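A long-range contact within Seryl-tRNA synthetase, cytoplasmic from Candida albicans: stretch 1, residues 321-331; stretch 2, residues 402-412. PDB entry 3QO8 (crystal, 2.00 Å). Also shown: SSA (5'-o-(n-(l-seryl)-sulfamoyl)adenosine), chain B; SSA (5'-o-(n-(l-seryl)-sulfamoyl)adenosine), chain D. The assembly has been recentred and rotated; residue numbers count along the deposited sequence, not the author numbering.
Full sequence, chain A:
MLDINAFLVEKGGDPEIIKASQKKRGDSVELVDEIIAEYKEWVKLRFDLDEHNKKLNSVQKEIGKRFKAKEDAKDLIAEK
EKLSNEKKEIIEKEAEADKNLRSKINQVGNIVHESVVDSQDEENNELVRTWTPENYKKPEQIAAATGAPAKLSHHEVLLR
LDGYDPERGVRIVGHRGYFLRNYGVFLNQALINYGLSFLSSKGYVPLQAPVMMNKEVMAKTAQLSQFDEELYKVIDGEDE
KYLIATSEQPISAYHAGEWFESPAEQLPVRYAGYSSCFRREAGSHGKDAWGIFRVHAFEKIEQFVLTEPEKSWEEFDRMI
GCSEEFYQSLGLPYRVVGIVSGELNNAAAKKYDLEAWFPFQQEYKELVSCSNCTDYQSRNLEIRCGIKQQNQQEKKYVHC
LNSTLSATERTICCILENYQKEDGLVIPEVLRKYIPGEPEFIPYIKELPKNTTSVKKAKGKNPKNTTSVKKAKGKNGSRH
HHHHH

Stretch 1, residues 321-331: GCSEEFYQSLG
Stretch 2 402-412: NSTLSATERTI

How do the two backbones meet? Residues 321-329 are helical and lie against the corner at Leu-405, where stretch 2 turns between strands before entering a helix at Thr-408. The nearest CA atoms belong to Ser-323 and Leu-405, 5.4 Å apart, and 344 Å² is buried in all.

What does Ser-323 do? Its CB points toward stretch 2, and with chi1 at -66° (m) its OG donates to Thr-404 O at 2.8 Å. A small hydroxyl suits this buried place, satisfying a carbonyl while leaving the backbones close.

How is the apolar contact built? Phe-326 (t, chi2 82°) also points toward stretch 2. Leu-405, t with chi2 76° (p), sets CD2 over one ring face, 4.2 Å from the centroid, while its CD1 lies 3.7 Å from Phe-326 CB. Phe-326 CE2 approaches Ser-406 CB at 3.7 Å.

How does Tyr-327 bridge the corner? Its CB points sideways, but chi1 -68° (m) and chi2 -80° bring OH within 2.6 Å of Leu-405 O, to which it donates. A water donates to Tyr-327 OH (2.8 Å) and accepts from Ala-407 N (2.8 Å), joining the helix to the N-cap residue. Beyond, Leu-330 CD1 (m, t) reaches Thr-411 CG2 at 4.2 Å, and Gly-331 (69/34) closes a Schellman motif.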

# COMPACT_ATOMS: atom_id res chain seq x y z
N GLY A 321 6.18 12.87 25.16
CA GLY A 321 7.57 13.13 25.51
C GLY A 321 8.51 12.41 24.54
O GLY A 321 9.53 12.95 24.10
N CYS A 322 8.17 11.17 24.21
CA CYS A 322 8.94 10.41 23.22
C CYS A 322 8.99 11.13 21.87
O CYS A 322 10.04 11.20 21.24
CB CYS A 322 8.36 8.99 23.01
SG CYS A 322 8.88 7.79 24.25
N SER A 323 7.85 11.62 21.40
CA SER A 323 7.84 12.35 20.13
C SER A 323 8.64 13.66 20.22
O SER A 323 9.35 14.04 19.28
CB SER A 323 6.40 12.61 19.69
OG SER A 323 5.76 11.38 19.38
N GLU A 324 8.51 14.37 21.34
CA GLU A 324 9.29 15.60 21.50
C GLU A 324 10.79 15.30 21.40
O GLU A 324 11.53 15.98 20.70
CB GLU A 324 8.98 16.24 22.85
CG GLU A 324 7.56 16.77 22.95
CD GLU A 324 7.34 17.50 24.26
OE1 GLU A 324 7.93 18.60 24.44
OE2 GLU A 324 6.59 16.99 25.10
N GLU A 325 11.22 14.27 22.12
CA GLU A 325 12.62 13.88 22.09
C GLU A 325 13.06 13.57 20.66
O GLU A 325 14.14 13.97 20.22
CB GLU A 325 12.88 12.69 23.01
CG GLU A 325 14.33 12.27 23.08
CD GLU A 325 14.56 10.99 23.89
OE1 GLU A 325 13.60 10.49 24.52
OE2 GLU A 325 15.70 10.49 23.89
N PHE A 326 12.21 12.86 19.92
CA PHE A 326 12.50 12.56 18.52
C PHE A 326 12.72 13.85 17.70
O PHE A 326 13.72 13.95 16.98
CB PHE A 326 11.36 11.71 17.92
CG PHE A 326 11.61 11.26 16.49
CD1 PHE A 326 12.40 10.16 16.21
CD2 PHE A 326 11.05 11.96 15.43
CE1 PHE A 326 12.61 9.74 14.90
CE2 PHE A 326 11.26 11.56 14.11
CZ PHE A 326 12.05 10.46 13.85
N TYR A 327 11.82 14.82 17.81
CA TYR A 327 11.99 16.06 17.04
C TYR A 327 13.15 16.91 17.53
O TYR A 327 13.84 17.57 16.74
CB TYR A 327 10.67 16.85 16.90
CG TYR A 327 9.77 16.03 16.04
CD1 TYR A 327 9.92 16.04 14.66
CD2 TYR A 327 8.84 15.16 16.59
CE1 TYR A 327 9.14 15.23 13.85
CE2 TYR A 327 8.06 14.34 15.78
CZ TYR A 327 8.22 14.38 14.42
OH TYR A 327 7.45 13.56 13.61
N GLN A 328 13.40 16.87 18.83
CA GLN A 328 14.57 17.55 19.36
C GLN A 328 15.84 16.97 18.74
O GLN A 328 16.77 17.70 18.41
CB GLN A 328 14.63 17.44 20.87
CG GLN A 328 13.57 18.25 21.56
CD GLN A 328 13.72 18.23 23.05
OE1 GLN A 328 14.81 17.96 23.56
NE2 GLN A 328 12.64 18.50 23.77
N SER A 329 15.84 15.65 18.57
CA SER A 329 17.01 14.95 18.03
C SER A 329 17.25 15.31 16.56
O SER A 329 18.36 15.19 16.05
CB SER A 329 16.85 13.43 18.19
OG SER A 329 16.11 12.86 17.12
N LEU A 330 16.20 15.77 15.89
CA LEU A 330 16.32 16.23 14.51
C LEU A 330 16.56 17.73 14.43
O LEU A 330 16.73 18.28 13.34
CB LEU A 330 15.06 15.87 13.71
CG LEU A 330 14.83 14.39 13.43
CD1 LEU A 330 13.39 14.14 12.97
CD2 LEU A 330 15.82 13.93 12.37
N GLY A 331 16.55 18.40 15.58
CA GLY A 331 16.80 19.83 15.63
C GLY A 331 15.68 20.67 15.01
O GLY A 331 15.93 21.73 14.43
N ASN A 402 -2.52 6.29 21.26
CA ASN A 402 -1.75 6.28 20.04
C ASN A 402 -1.13 7.64 19.83
O ASN A 402 -1.72 8.67 20.22
CB ASN A 402 -2.63 5.88 18.84
CG ASN A 402 -3.65 6.95 18.47
OD1 ASN A 402 -3.35 7.87 17.69
ND2 ASN A 402 -4.85 6.84 19.02
N SER A 403 0.06 7.66 19.26
CA SER A 403 0.72 8.92 18.94
C SER A 403 1.61 8.77 17.72
O SER A 403 2.37 7.81 17.62
CB SER A 403 1.52 9.44 20.13
OG SER A 403 2.30 10.58 19.77
N THR A 404 1.52 9.71 16.80
CA THR A 404 2.49 9.74 15.72
C THR A 404 3.89 9.78 16.33
O THR A 404 4.11 10.49 17.30
CB THR A 404 2.33 11.01 14.89
OG1 THR A 404 0.94 11.22 14.59
CG2 THR A 404 3.15 10.91 13.60
N LEU A 405 4.82 9.02 15.78
CA LEU A 405 6.22 9.34 16.01
C LEU A 405 6.68 10.19 14.83
O LEU A 405 7.01 11.36 15.00
CB LEU A 405 7.12 8.10 16.16
CG LEU A 405 8.57 8.55 16.42
CD1 LEU A 405 8.76 9.03 17.86
CD2 LEU A 405 9.58 7.48 16.08
N SER A 406 6.68 9.62 13.63
CA SER A 406 6.98 10.40 12.43
C SER A 406 6.17 9.96 11.23
O SER A 406 6.26 8.81 10.80
CB SER A 406 8.47 10.35 12.08
OG SER A 406 8.74 11.07 10.88
N ALA A 407 5.35 10.87 10.70
CA ALA A 407 4.79 10.72 9.36
C ALA A 407 5.92 11.17 8.44
O ALA A 407 6.27 12.34 8.42
CB ALA A 407 3.57 11.59 9.20
N THR A 408 6.52 10.23 7.71
CA THR A 408 7.86 10.50 7.20
C THR A 408 7.92 11.54 6.07
O THR A 408 8.80 12.40 6.06
CB THR A 408 8.58 9.18 6.78
OG1 THR A 408 7.83 8.53 5.76
CG2 THR A 408 8.69 8.22 8.00
N GLU A 409 7.01 11.46 5.11
CA GLU A 409 7.03 12.43 4.01
C GLU A 409 6.82 13.86 4.57
O GLU A 409 7.51 14.80 4.16
CB GLU A 409 5.99 12.11 2.94
CG GLU A 409 6.45 11.03 1.91
CD GLU A 409 6.23 9.59 2.38
OE1 GLU A 409 5.73 9.38 3.49
OE2 GLU A 409 6.59 8.65 1.62
N ARG A 410 5.88 14.02 5.50
CA ARG A 410 5.66 15.36 6.07
C ARG A 410 6.83 15.81 6.94
O ARG A 410 7.21 16.99 6.94
CB ARG A 410 4.33 15.45 6.84
CG ARG A 410 4.05 16.90 7.30
CD ARG A 410 2.68 17.06 7.99
NE ARG A 410 1.60 16.83 7.04
CZ ARG A 410 0.32 17.03 7.32
NH1 ARG A 410 -0.03 17.51 8.52
NH2 ARG A 410 -0.60 16.79 6.40
N THR A 411 7.43 14.87 7.67
CA THR A 411 8.63 15.17 8.42
C THR A 411 9.77 15.59 7.49
O THR A 411 10.54 16.48 7.82
CB THR A 411 9.06 13.99 9.31
OG1 THR A 411 8.07 13.79 10.31
CG2 THR A 411 10.40 14.27 9.98
N ILE A 412 9.89 14.96 6.33
CA ILE A 412 10.87 15.39 5.35
C ILE A 412 10.62 16.85 4.97
O ILE A 412 11.57 17.64 4.88
CB ILE A 412 10.85 14.52 4.08
CG1 ILE A 412 11.50 13.15 4.38
CG2 ILE A 412 11.59 15.25 2.93
CD1 ILE A 412 11.32 12.09 3.25
N10 SSA B . -2.89 7.27 14.52
CA SSA B . -2.92 8.71 14.76
CB SSA B . -1.59 9.18 15.34
OG SSA B . -0.54 9.10 14.35
C9 SSA B . -3.20 9.45 13.47
O9 SSA B . -3.26 8.86 12.40
N8 SSA B . -3.37 10.76 13.58
S1 SSA B . -3.37 11.75 12.32
O1S SSA B . -4.54 11.60 11.49
O2S SSA B . -3.28 13.09 12.79
O5' SSA B . -2.11 11.49 11.46
C5' SSA B . -0.82 11.49 12.05
C4' SSA B . 0.12 12.34 11.19
O4' SSA B . 0.24 11.87 9.85
C3' SSA B . -0.32 13.78 11.05
O3' SSA B . -0.01 14.52 12.24
C2' SSA B . 0.49 14.21 9.83
O2' SSA B . 1.85 14.50 10.21
C1' SSA B . 0.51 12.95 8.96
N9 SSA B . -0.55 13.03 7.94
C8 SSA B . -1.88 12.97 8.14
N7 SSA B . -2.51 13.09 6.95
C5 SSA B . -1.55 13.21 6.00
C6 SSA B . -1.59 13.34 4.63
N6 SSA B . -2.79 13.38 4.01
N1 SSA B . -0.43 13.44 3.94
C2 SSA B . 0.75 13.41 4.58
N3 SSA B . 0.81 13.26 5.91
C4 SSA B . -0.33 13.18 6.63
N10 SSA D . 22.91 19.90 21.73
CA SSA D . 23.63 19.64 20.49
CB SSA D . 23.76 18.13 20.32
OG SSA D . 24.39 17.83 19.07
C9 SSA D . 22.87 20.23 19.34
O9 SSA D . 23.32 20.17 18.20
N8 SSA D . 21.70 20.81 19.62
S1 SSA D . 20.72 21.32 18.46
O1S SSA D . 19.43 21.60 19.03
O2S SSA D . 21.27 22.50 17.84
O5' SSA D . 20.60 20.22 17.39
C5' SSA D . 19.71 19.11 17.55
C4' SSA D . 20.13 18.03 16.56
O4' SSA D . 19.77 18.38 15.22
C3' SSA D . 21.63 17.82 16.56
O3' SSA D . 22.00 16.72 17.39
C2' SSA D . 21.98 17.53 15.12
O2' SSA D . 22.01 16.12 14.90
C1' SSA D . 20.84 18.12 14.31
N9 SSA D . 21.35 19.37 13.70
C8 SSA D . 21.08 20.63 14.09
N7 SSA D . 21.76 21.48 13.28
C5 SSA D . 22.45 20.75 12.39
C6 SSA D . 23.30 21.06 11.33
N6 SSA D . 23.59 22.35 11.01
N1 SSA D . 23.84 20.04 10.62
C2 SSA D . 23.57 18.76 10.91
N3 SSA D . 22.76 18.44 11.92
C4 SSA D . 22.19 19.41 12.67
O HOH W 1 5.52 13.56 11.62